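Local coordinates for protein hepatocyte growth factor-regulated tyrosine kinase substrate (Drosophila melanogaster, PDB 1DVP) that drives endosomal membrane invagination and multivesicular body formation, binds ubiquitin, and dampens tyrosine kinase receptor signaling by promoting degradation of active receptors, at residues 47-51 and 62-66; 107-111 and 138-143; 113-117 and 149-153. One frame throughout, in Å; residues are numbered along the deposited sequence.

Overall arrangement
In this N-terminal VHS-FYVE fragment, contact 1 pairs the neighbouring helices 40-51 and 56-72 of the helical VHS domain. Contacts 2 and 3 both use helix 100-116, against which two parts of the chain following helix 125-135 are laid: 138-143 in contact 2, 149-153 in contact 3. Contact 1 closes before the others open, whereas the segments of contacts 2 and 3 alternate along the chain. Centres of contacts 2 and 3 lie about 14 Å apart, and that of contact 1 is about 18 Å from each. Packing joins them: L63 meets L109, L66 meets W113, and L143 meets Y115. Helix 100-116 thus links the buried VHS core to the chain leading toward the FYVE zinc finger.

Contact 1 (47-51 and 62-66)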
ATOM      1  N   ILE A  47      25.610  24.178  -7.931  1.00 38.16           N
ATOM      2  CA  ILE A  47      26.042  22.789  -7.850  1.00 38.66           C
ATOM      3  C   ILE A  47      27.486  22.672  -8.343  1.00 39.00           C
ATOM      4  O   ILE A  47      28.309  21.997  -7.745  1.00 38.94           O
ATOM      5  CB  ILE A  47      25.125  21.854  -8.675  1.00 38.54           C
ATOM      6  CG1 ILE A  47      23.789  21.662  -7.937  1.00 38.65           C
ATOM      7  CG2 ILE A  47      25.771  20.487  -8.865  1.00 38.74           C
ATOM      8  CD1 ILE A  47      22.762  20.820  -8.696  1.00 38.41           C
ATOM      9  N   LYS A  48      27.793  23.338  -9.440  1.00 39.70           N
ATOM     10  CA  LYS A  48      29.157  23.265  -9.954  1.00 40.38           C
ATOM     11  C   LYS A  48      30.174  23.698  -8.897  1.00 40.61           C
ATOM     12  O   LYS A  48      31.177  23.031  -8.707  1.00 40.76           O
ATOM     13  CB  LYS A  48      29.324  24.133 -11.195  1.00 40.62           C
ATOM     14  CG  LYS A  48      28.833  23.519 -12.477  1.00 40.81           C
ATOM     15  CD  LYS A  48      29.004  24.559 -13.574  1.00 41.21           C
ATOM     16  CE  LYS A  48      28.084  24.343 -14.753  1.00 41.47           C
ATOM     17  NZ  LYS A  48      27.551  25.667 -15.275  1.00 41.69           N
ATOM     18  N   LYS A  49      29.921  24.803  -8.206  1.00 41.02           N
ATOM     19  CA  LYS A  49      30.857  25.248  -7.179  1.00 41.53           C
ATOM     20  C   LYS A  49      31.105  24.183  -6.119  1.00 41.63           C
ATOM     21  O   LYS A  49      32.232  24.024  -5.635  1.00 41.61           O
ATOM     22  CB  LYS A  49      30.349  26.510  -6.527  1.00 41.70           C
ATOM     23  CG  LYS A  49      30.246  27.639  -7.520  1.00 42.17           C
ATOM     24  CD  LYS A  49      29.762  28.912  -6.887  1.00 42.60           C
ATOM     25  CE  LYS A  49      29.667  30.021  -7.935  1.00 43.06           C
ATOM     26  NZ  LYS A  49      29.172  31.295  -7.318  1.00 43.63           N
ATOM     27  N   LYS A  50      30.054  23.447  -5.770  1.00 41.77           N
ATOM     28  CA  LYS A  50      30.170  22.396  -4.772  1.00 42.13           C
ATOM     29  C   LYS A  50      30.926  21.209  -5.369  1.00 42.40           C
ATOM     30  O   LYS A  50      31.615  20.490  -4.647  1.00 42.39           O
ATOM     31  CB  LYS A  50      28.793  21.968  -4.259  1.00 41.96           C
ATOM     32  CG  LYS A  50      28.076  23.034  -3.454  1.00 41.88           C
ATOM     33  CD  LYS A  50      28.772  23.386  -2.134  1.00 41.98           C
ATOM     34  CE  LYS A  50      28.004  24.513  -1.453  1.00 42.05           C
ATOM     35  NZ  LYS A  50      28.688  25.067  -0.240  1.00 42.19           N
ATOM     36  N   MET A  51      30.796  21.008  -6.681  1.00 42.86           N
ATOM     37  CA  MET A  51      31.532  19.936  -7.343  1.00 43.33           C
ATOM     38  C   MET A  51      33.021  20.237  -7.155  1.00 43.31           C
ATOM     39  O   MET A  51      33.828  19.327  -6.921  1.00 43.47           O
ATOM     40  CB  MET A  51      31.206  19.878  -8.838  1.00 43.89           C
ATOM     41  CG  MET A  51      29.868  19.208  -9.181  1.00 44.50           C
ATOM     42  SD  MET A  51      29.401  19.405 -10.944  1.00 45.80           S
ATOM     43  CE  MET A  51      30.816  18.441 -11.740  1.00 45.15           C
ATOM     44  N   SER A  62      27.840  16.507  -4.040  1.00 30.08           N
ATOM     45  CA  SER A  62      27.254  17.441  -4.996  1.00 29.43           C
ATOM     46  C   SER A  62      26.936  16.693  -6.293  1.00 28.83           C
ATOM     47  O   SER A  62      26.011  17.061  -6.980  1.00 28.42           O
ATOM     48  CB  SER A  62      28.165  18.672  -5.267  1.00 29.36           C
ATOM     49  OG  SER A  62      29.186  18.413  -6.220  1.00 30.38           O
ATOM     50  N   LEU A  63      27.683  15.629  -6.601  1.00 28.31           N
ATOM     51  CA  LEU A  63      27.406  14.824  -7.789  1.00 27.86           C
ATOM     52  C   LEU A  63      26.090  14.063  -7.588  1.00 27.69           C
ATOM     53  O   LEU A  63      25.338  13.845  -8.538  1.00 27.02           O
ATOM     54  CB  LEU A  63      28.554  13.834  -8.075  1.00 28.04           C
ATOM     55  CG  LEU A  63      29.836  14.531  -8.546  1.00 28.20           C
ATOM     56  CD1 LEU A  63      30.943  13.530  -8.800  1.00 28.22           C
ATOM     57  CD2 LEU A  63      29.530  15.316  -9.833  1.00 28.31           C
ATOM     58  N   LEU A  64      25.843  13.634  -6.349  1.00 27.21           N
ATOM     59  CA  LEU A  64      24.610  12.944  -6.001  1.00 27.09           C
ATOM     60  C   LEU A  64      23.448  13.955  -6.161  1.00 26.91           C
ATOM     61  O   LEU A  64      22.385  13.616  -6.689  1.00 27.04           O
ATOM     62  CB  LEU A  64      24.690  12.449  -4.549  1.00 27.24           C
ATOM     63  CG  LEU A  64      23.439  11.725  -4.052  1.00 27.46           C
ATOM     64  CD1 LEU A  64      23.087  10.535  -4.971  1.00 27.56           C
ATOM     65  CD2 LEU A  64      23.654  11.261  -2.631  1.00 27.36           C
ATOM     66  N   VAL A  65      23.648  15.198  -5.717  1.00 26.36           N
ATOM     67  CA  VAL A  65      22.603  16.204  -5.862  1.00 25.76           C
ATOM     68  C   VAL A  65      22.295  16.349  -7.357  1.00 25.98           C
ATOM     69  O   VAL A  65      21.140  16.401  -7.777  1.00 25.62           O
ATOM     70  CB  VAL A  65      23.047  17.583  -5.247  1.00 25.82           C
ATOM     71  CG1 VAL A  65      22.041  18.709  -5.606  1.00 25.29           C
ATOM     72  CG2 VAL A  65      23.165  17.436  -3.735  1.00 25.64           C
ATOM     73  N   LEU A  66      23.349  16.403  -8.160  1.00 25.84           N
ATOM     74  CA  LEU A  66      23.208  16.532  -9.605  1.00 26.20           C
ATOM     75  C   LEU A  66      22.443  15.356 -10.223  1.00 26.13           C
ATOM     76  O   LEU A  66      21.570  15.547 -11.047  1.00 26.73           O
ATOM     77  CB  LEU A  66      24.605  16.629 -10.235  1.00 26.15           C
ATOM     78  CG  LEU A  66      24.780  17.527 -11.479  1.00 26.76           C
ATOM     79  CD1 LEU A  66      26.043  17.025 -12.212  1.00 26.14           C
ATOM     80  CD2 LEU A  66      23.546  17.529 -12.411  1.00 26.26           C
TER
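I47 reaches from helix 40-51 into the side of helix 56-72 and meets S62, V65 and L66. Its CB, aimed at the facing helix, splits into two arms that take different partners. CG1, placed anti to the carbonyl carbon (chi1 -74°), runs past V65, 4.1 Å from its CG1 atom. An extended chi2 carries the chain on to CD1, which closes to 3.8 Å of V65 CG1. The other arm, CG2, lies 3.9 Å from the backbone O of S62 and also touches L66 CG. With an alanine here both arms would be missing, which is likely to open a gap beside V65 and L66 and to let those side chains shift.

The two helices form an antiparallel hairpin of the VHS superhelix, their local axes 9.2 Å apart at closest approach and 147° apart in direction. The small S62 is consistent with the close approach of the helices here: its CB lies 3.5 Å from K50 CB, tight for two carbons. S62 OG lies against M51, 3.1 Å from its CG, and makes its hydrogen bond to S59 O in its own helix. The M51 and L63 side chains cross at about a right angle, the bend at chi3 leaving M51 CE 3.9 Å from L63 CD2, with SD more distantly beside L66 CD1. F93 of helix 84-96 also packs on M51, while the amine of K50 forms a salt bridge with E11 of helix 5-14.

Contact 2 (107-111 and 138-143); sequences LELVQ and HTFPEL
The backbone O of L107 has neighbours from both segments: it accepts the helical bond from Q111 N at 3.3 Å, and the F140 ring brings CE2 to within 3.1 Å of it, with CD2 equally near. The carbonyl O thus faces two ring carbons as well as its helical donor. The same ring offers a face to the L107 side chain, whose CG stands 4.1 Å from the F140 centroid and 20° off the ring normal, a CH-pi contact displaced toward the rim. L107 CD1 reaches outward past the rim, 3.8 Å from F140 CE2. F140 gets there because its CG lies anti to the carbonyl carbon (chi1 -81°), swinging the ring back to the helix.

Farther round the ring, Q111 CB packs 3.8 Å from F140 CD2, and V110 CG1 also touches CE2. P141 packs next to it, its CG 4.0 Å from E108 CB and its CD against L107 CB. M130 and K134 of helix 125-135 also touch F140, and H138, beside L107, bonds through NE2 to E95 of helix 84-96. An irregular segment following helix 125-135 thus runs back across helix 100-116, packing on the outside of the all-helical VHS superhelix.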
ATOM      1  N   LEU A 107      32.068   9.192 -13.893  1.00 40.16           N
ATOM      2  CA  LEU A 107      32.138   8.240 -14.988  1.00 39.39           C
ATOM      3  C   LEU A 107      30.839   7.454 -15.032  1.00 38.85           C
ATOM      4  O   LEU A 107      30.275   7.230 -16.093  1.00 38.77           O
ATOM      5  CB  LEU A 107      33.341   7.304 -14.804  1.00 39.24           C
ATOM      6  CG  LEU A 107      34.489   7.449 -15.836  1.00 38.95           C
ATOM      7  CD1 LEU A 107      34.402   8.770 -16.608  1.00 38.75           C
ATOM      8  CD2 LEU A 107      35.834   7.310 -15.108  1.00 38.97           C
ATOM      9  N   GLU A 108      30.371   7.035 -13.867  1.00 38.30           N
ATOM     10  CA  GLU A 108      29.102   6.316 -13.755  1.00 37.73           C
ATOM     11  C   GLU A 108      27.919   7.177 -14.273  1.00 37.38           C
ATOM     12  O   GLU A 108      27.093   6.690 -15.036  1.00 37.37           O
ATOM     13  CB  GLU A 108      28.874   5.933 -12.281  1.00 37.77           C
ATOM     14  CG  GLU A 108      27.460   5.440 -11.901  1.00 37.61           C
ATOM     15  CD  GLU A 108      27.171   5.662 -10.396  1.00 37.78           C
ATOM     16  OE1 GLU A 108      26.212   6.388 -10.062  1.00 37.05           O
ATOM     17  OE2 GLU A 108      27.926   5.127  -9.547  1.00 37.95           O
ATOM     18  N   LEU A 109      27.863   8.448 -13.877  1.00 36.89           N
ATOM     19  CA  LEU A 109      26.776   9.348 -14.275  1.00 36.49           C
ATOM     20  C   LEU A 109      26.773   9.561 -15.784  1.00 36.24           C
ATOM     21  O   LEU A 109      25.732   9.501 -16.426  1.00 35.97           O
ATOM     22  CB  LEU A 109      26.876  10.703 -13.540  1.00 36.37           C
ATOM     23  CG  LEU A 109      26.699  10.656 -11.997  1.00 36.44           C
ATOM     24  CD1 LEU A 109      26.780  12.054 -11.427  1.00 36.29           C
ATOM     25  CD2 LEU A 109      25.368  10.039 -11.605  1.00 36.44           C
ATOM     26  N   VAL A 110      27.952   9.803 -16.346  1.00 35.86           N
ATOM     27  CA  VAL A 110      28.056   9.997 -17.792  1.00 35.50           C
ATOM     28  C   VAL A 110      27.431   8.822 -18.541  1.00 35.15           C
ATOM     29  O   VAL A 110      26.696   9.021 -19.468  1.00 34.94           O
ATOM     30  CB  VAL A 110      29.516  10.103 -18.231  1.00 35.67           C
ATOM     31  CG1 VAL A 110      29.608   9.881 -19.783  1.00 35.75           C
ATOM     32  CG2 VAL A 110      30.084  11.451 -17.824  1.00 35.62           C
ATOM     33  N   GLN A 111      27.744   7.601 -18.112  1.00 35.12           N
ATOM     34  CA  GLN A 111      27.248   6.361 -18.716  1.00 34.81           C
ATOM     35  C   GLN A 111      25.763   6.172 -18.429  1.00 34.60           C
ATOM     36  O   GLN A 111      24.980   5.775 -19.309  1.00 34.70           O
ATOM     37  CB  GLN A 111      28.059   5.171 -18.168  1.00 35.27           C
ATOM     38  CG  GLN A 111      27.491   3.816 -18.496  1.00 35.68           C
ATOM     39  CD  GLN A 111      28.333   2.666 -17.943  1.00 36.02           C
ATOM     40  OE1 GLN A 111      28.448   2.479 -16.720  1.00 36.18           O
ATOM     41  NE2 GLN A 111      28.943   1.901 -18.847  1.00 35.78           N
ATOM     42  N   HIS A 138      39.853   5.634 -20.397  1.00 61.54           N
ATOM     43  CA  HIS A 138      39.043   5.540 -19.182  1.00 61.59           C
ATOM     44  C   HIS A 138      38.165   4.294 -19.206  1.00 61.62           C
ATOM     45  O   HIS A 138      37.571   3.974 -20.231  1.00 61.59           O
ATOM     46  CB  HIS A 138      38.156   6.779 -19.039  1.00 61.54           C
ATOM     47  CG  HIS A 138      38.893   8.018 -18.635  1.00 61.42           C
ATOM     48  ND1 HIS A 138      39.347   8.228 -17.352  1.00 61.38           N
ATOM     49  CD2 HIS A 138      39.246   9.119 -19.342  1.00 61.43           C
ATOM     50  CE1 HIS A 138      39.948   9.404 -17.286  1.00 61.41           C
ATOM     51  NE2 HIS A 138      39.898   9.966 -18.479  1.00 61.35           N
ATOM     52  N   THR A 139      38.115   3.589 -18.075  1.00 61.77           N
ATOM     53  CA  THR A 139      37.301   2.380 -17.903  1.00 61.88           C
ATOM     54  C   THR A 139      36.005   2.790 -17.179  1.00 61.95           C
ATOM     55  O   THR A 139      36.061   3.516 -16.184  1.00 61.94           O
ATOM     56  CB  THR A 139      38.026   1.314 -17.022  1.00 61.97           C
ATOM     57  OG1 THR A 139      39.215   0.848 -17.681  1.00 61.97           O
ATOM     58  CG2 THR A 139      37.103   0.127 -16.758  1.00 61.94           C
ATOM     59  N   PHE A 140      34.849   2.333 -17.662  1.00 61.97           N
ATOM     60  CA  PHE A 140      33.584   2.700 -17.028  1.00 62.06           C
ATOM     61  C   PHE A 140      33.059   1.632 -16.089  1.00 62.29           C
ATOM     62  O   PHE A 140      33.284   0.448 -16.312  1.00 62.29           O
ATOM     63  CB  PHE A 140      32.511   3.035 -18.076  1.00 61.74           C
ATOM     64  CG  PHE A 140      32.627   4.426 -18.633  1.00 61.49           C
ATOM     65  CD1 PHE A 140      33.580   4.728 -19.606  1.00 61.41           C
ATOM     66  CD2 PHE A 140      31.821   5.445 -18.152  1.00 61.31           C
ATOM     67  CE1 PHE A 140      33.726   6.021 -20.088  1.00 61.28           C
ATOM     68  CE2 PHE A 140      31.960   6.743 -18.626  1.00 61.36           C
ATOM     69  CZ  PHE A 140      32.918   7.034 -19.599  1.00 61.35           C
ATOM     70  N   PRO A 141      32.340   2.047 -15.028  1.00 62.55           N
ATOM     71  CA  PRO A 141      31.765   1.141 -14.025  1.00 62.77           C
ATOM     72  C   PRO A 141      30.803   0.153 -14.651  1.00 63.03           C
ATOM     73  O   PRO A 141      30.497   0.228 -15.846  1.00 63.08           O
ATOM     74  CB  PRO A 141      31.051   2.086 -13.062  1.00 62.69           C
ATOM     75  CG  PRO A 141      31.833   3.395 -13.216  1.00 62.68           C
ATOM     76  CD  PRO A 141      32.039   3.454 -14.701  1.00 62.63           C
ATOM     77  N   GLU A 142      30.317  -0.772 -13.840  1.00 63.27           N
ATOM     78  CA  GLU A 142      29.382  -1.766 -14.330  1.00 63.62           C
ATOM     79  C   GLU A 142      28.011  -1.150 -14.540  1.00 63.89           C
ATOM     80  O   GLU A 142      27.503  -0.412 -13.691  1.00 63.92           O
ATOM     81  CB  GLU A 142      29.293  -2.929 -13.348  1.00 63.57           C
ATOM     82  CG  GLU A 142      30.364  -3.972 -13.581  1.00 63.68           C
ATOM     83  CD  GLU A 142      29.914  -5.046 -14.549  1.00 63.76           C
ATOM     84  OE1 GLU A 142      29.418  -6.100 -14.062  1.00 63.81           O
ATOM     85  OE2 GLU A 142      30.049  -4.822 -15.782  1.00 63.63           O
ATOM     86  N   LEU A 143      27.416  -1.470 -15.681  1.00 64.20           N
ATOM     87  CA  LEU A 143      26.109  -0.954 -16.020  1.00 64.50           C
ATOM     88  C   LEU A 143      25.037  -1.604 -15.168  1.00 64.77           C
ATOM     89  O   LEU A 143      25.117  -2.785 -14.842  1.00 64.78           O
ATOM     90  CB  LEU A 143      25.826  -1.197 -17.502  1.00 64.44           C
ATOM     91  CG  LEU A 143      24.962  -0.155 -18.218  1.00 64.46           C
ATOM     92  CD1 LEU A 143      23.551  -0.223 -17.712  1.00 64.53           C
ATOM     93  CD2 LEU A 143      25.529   1.229 -18.005  1.00 64.46           C
TER

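Contact 3 (113-117 and 149-153); sequences WAYAF and MFTAD
The F150 ring, set among W113, A116 and F117, is the close-packed part of this contact. The A116 methyl stands almost squarely over it, CB 4.2 Å from the F150 centroid and 10° off the ring normal. F150 CG takes the position between the backbone N and the carbonyl carbon (chi1 46°), which turns the ring back toward the helix end. The fit is tightest where F150 CZ meets F117 CZ at 3.7 Å, in an oblique pairing whose planes stand nearly perpendicular. Beside it, F150 CE2 approaches the edge of the W113 indole at CD1, 4.0 Å away and near the indole plane. V70 of helix 56-72 closes in on F150 as well, and F82 lies against both W113 and F117, so the helix end is bedded in aromatic rings.

M149 forms the more open margin. It is the first ordered residue after a gap in the model, and it is exposed although its side chain folds inward. CG anti to the backbone N and a bend at chi2 lay SD over one face of F117, toward its rim, a Met-aromatic contact with SD 4.4 Å from the ring centroid; a further bend at chi3 brings CE to 3.7 Å from F117 CD2. F150 N also makes a weak hydrogen bond to this sulfur. At the A116 carbonyl, O lies 3.2 Å from M149 CA in a CA-H...O contact. Past F150 the chain departs from helix 100-116: D153 pairs with K71, and A152 and D153 pack on F173 of the second subunit. With rings, methyls and sulfur doing most of the touching, cohesion here probably rests on burial of apolar surface and shape fit more than on directional polar bonds.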
ATOM      1  N   TRP A 113      23.688   8.481 -17.872  1.00 33.10           N
ATOM      2  CA  TRP A 113      23.013   9.459 -18.693  1.00 33.45           C
ATOM      3  C   TRP A 113      23.045   9.105 -20.184  1.00 33.67           C
ATOM      4  O   TRP A 113      22.094   9.393 -20.923  1.00 33.59           O
ATOM      5  CB  TRP A 113      23.621  10.835 -18.420  1.00 33.39           C
ATOM      6  CG  TRP A 113      23.337  11.321 -16.993  1.00 33.15           C
ATOM      7  CD1 TRP A 113      22.247  11.000 -16.228  1.00 33.22           C
ATOM      8  CD2 TRP A 113      24.089  12.277 -16.240  1.00 33.16           C
ATOM      9  NE1 TRP A 113      22.271  11.697 -15.049  1.00 33.22           N
ATOM     10  CE2 TRP A 113      23.386  12.497 -15.022  1.00 33.19           C
ATOM     11  CE3 TRP A 113      25.280  12.986 -16.466  1.00 33.16           C
ATOM     12  CZ2 TRP A 113      23.842  13.398 -14.035  1.00 33.09           C
ATOM     13  CZ3 TRP A 113      25.735  13.894 -15.468  1.00 33.01           C
ATOM     14  CH2 TRP A 113      25.013  14.083 -14.278  1.00 32.69           C
ATOM     15  N   ALA A 114      24.139   8.485 -20.625  1.00 33.84           N
ATOM     16  CA  ALA A 114      24.233   8.093 -22.025  1.00 34.31           C
ATOM     17  C   ALA A 114      23.109   7.108 -22.321  1.00 34.57           C
ATOM     18  O   ALA A 114      22.404   7.261 -23.313  1.00 34.60           O
ATOM     19  CB  ALA A 114      25.610   7.456 -22.322  1.00 34.38           C
ATOM     20  N   TYR A 115      22.908   6.111 -21.462  1.00 34.97           N
ATOM     21  CA  TYR A 115      21.827   5.161 -21.704  1.00 35.44           C
ATOM     22  C   TYR A 115      20.427   5.711 -21.419  1.00 35.93           C
ATOM     23  O   TYR A 115      19.448   5.339 -22.098  1.00 35.63           O
ATOM     24  CB  TYR A 115      22.019   3.880 -20.908  1.00 35.36           C
ATOM     25  CG  TYR A 115      23.057   2.991 -21.488  1.00 35.47           C
ATOM     26  CD1 TYR A 115      24.420   3.192 -21.198  1.00 35.67           C
ATOM     27  CD2 TYR A 115      22.707   1.986 -22.386  1.00 35.43           C
ATOM     28  CE1 TYR A 115      25.419   2.403 -21.803  1.00 35.73           C
ATOM     29  CE2 TYR A 115      23.691   1.194 -23.004  1.00 35.77           C
ATOM     30  CZ  TYR A 115      25.049   1.413 -22.700  1.00 35.67           C
ATOM     31  OH  TYR A 115      26.022   0.626 -23.275  1.00 35.77           O
ATOM     32  N   ALA A 116      20.323   6.586 -20.419  1.00 36.55           N
ATOM     33  CA  ALA A 116      19.030   7.169 -20.088  1.00 37.44           C
ATOM     34  C   ALA A 116      18.456   7.963 -21.277  1.00 38.10           C
ATOM     35  O   ALA A 116      17.311   7.760 -21.667  1.00 37.92           O
ATOM     36  CB  ALA A 116      19.136   8.077 -18.837  1.00 37.24           C
ATOM     37  N   PHE A 117      19.238   8.868 -21.848  1.00 39.08           N
ATOM     38  CA  PHE A 117      18.740   9.651 -22.979  1.00 40.36           C
ATOM     39  C   PHE A 117      19.104   9.060 -24.340  1.00 41.21           C
ATOM     40  O   PHE A 117      19.177   9.797 -25.331  1.00 41.36           O
ATOM     41  CB  PHE A 117      19.259  11.092 -22.897  1.00 40.25           C
ATOM     42  CG  PHE A 117      18.896  11.776 -21.623  1.00 40.47           C
ATOM     43  CD1 PHE A 117      19.697  11.634 -20.495  1.00 40.40           C
ATOM     44  CD2 PHE A 117      17.715  12.503 -21.525  1.00 40.53           C
ATOM     45  CE1 PHE A 117      19.331  12.202 -19.295  1.00 40.49           C
ATOM     46  CE2 PHE A 117      17.337  13.080 -20.316  1.00 40.63           C
ATOM     47  CZ  PHE A 117      18.155  12.924 -19.198  1.00 40.65           C
ATOM     48  N   MET A 149      15.801   5.141 -20.240  1.00 59.34           N
ATOM     49  CA  MET A 149      15.671   6.319 -19.388  1.00 59.29           C
ATOM     50  C   MET A 149      15.581   5.890 -17.909  1.00 59.17           C
ATOM     51  O   MET A 149      15.665   4.690 -17.579  1.00 59.20           O
ATOM     52  CB  MET A 149      14.422   7.120 -19.806  1.00 59.43           C
ATOM     53  CG  MET A 149      14.074   8.352 -18.956  1.00 59.57           C
ATOM     54  SD  MET A 149      15.209   9.753 -19.127  1.00 59.74           S
ATOM     55  CE  MET A 149      14.781  10.348 -20.811  1.00 59.59           C
ATOM     56  N   PHE A 150      15.444   6.879 -17.028  1.00 58.82           N
ATOM     57  CA  PHE A 150      15.318   6.626 -15.606  1.00 58.52           C
ATOM     58  C   PHE A 150      13.991   7.196 -15.092  1.00 58.19           C
ATOM     59  O   PHE A 150      13.433   8.123 -15.687  1.00 58.27           O
ATOM     60  CB  PHE A 150      16.504   7.237 -14.830  1.00 58.68           C
ATOM     61  CG  PHE A 150      16.862   8.650 -15.233  1.00 58.73           C
ATOM     62  CD1 PHE A 150      15.956   9.463 -15.917  1.00 58.75           C
ATOM     63  CD2 PHE A 150      18.108   9.173 -14.895  1.00 58.73           C
ATOM     64  CE1 PHE A 150      16.284  10.765 -16.257  1.00 58.81           C
ATOM     65  CE2 PHE A 150      18.443  10.465 -15.224  1.00 58.77           C
ATOM     66  CZ  PHE A 150      17.530  11.268 -15.909  1.00 58.87           C
ATOM     67  N   THR A 151      13.484   6.614 -14.010  1.00 57.61           N
ATOM     68  CA  THR A 151      12.230   7.051 -13.406  1.00 57.13           C
ATOM     69  C   THR A 151      12.554   7.837 -12.133  1.00 56.66           C
ATOM     70  O   THR A 151      13.448   7.458 -11.363  1.00 56.62           O
ATOM     71  CB  THR A 151      11.308   5.844 -13.029  1.00 57.20           C
ATOM     72  OG1 THR A 151      11.845   5.153 -11.887  1.00 57.31           O
ATOM     73  CG2 THR A 151      11.177   4.866 -14.206  1.00 57.14           C
ATOM     74  N   ALA A 152      11.832   8.934 -11.919  1.00 56.08           N
ATOM     75  CA  ALA A 152      12.046   9.770 -10.746  1.00 55.50           C
ATOM     76  C   ALA A 152      12.007   8.975  -9.440  1.00 55.11           C
ATOM     77  O   ALA A 152      11.556   7.809  -9.406  1.00 55.09           O
ATOM     78  CB  ALA A 152      10.997  10.885 -10.702  1.00 55.37           C
ATOM     79  N   ASP A 153      12.519   9.609  -8.380  1.00 54.50           N
ATOM     80  CA  ASP A 153      12.501   9.049  -7.026  1.00 53.85           C
ATOM     81  C   ASP A 153      11.021   9.091  -6.575  1.00 53.15           C
ATOM     82  O   ASP A 153      10.526  10.122  -6.136  1.00 53.21           O
ATOM     83  CB  ASP A 153      13.324   9.924  -6.053  1.00 54.04           C
ATOM     84  CG  ASP A 153      14.834   9.833  -6.278  1.00 54.21           C
ATOM     85  OD1 ASP A 153      15.516  10.863  -6.083  1.00 54.22           O
ATOM     86  OD2 ASP A 153      15.341   8.743  -6.632  1.00 54.31           O
TER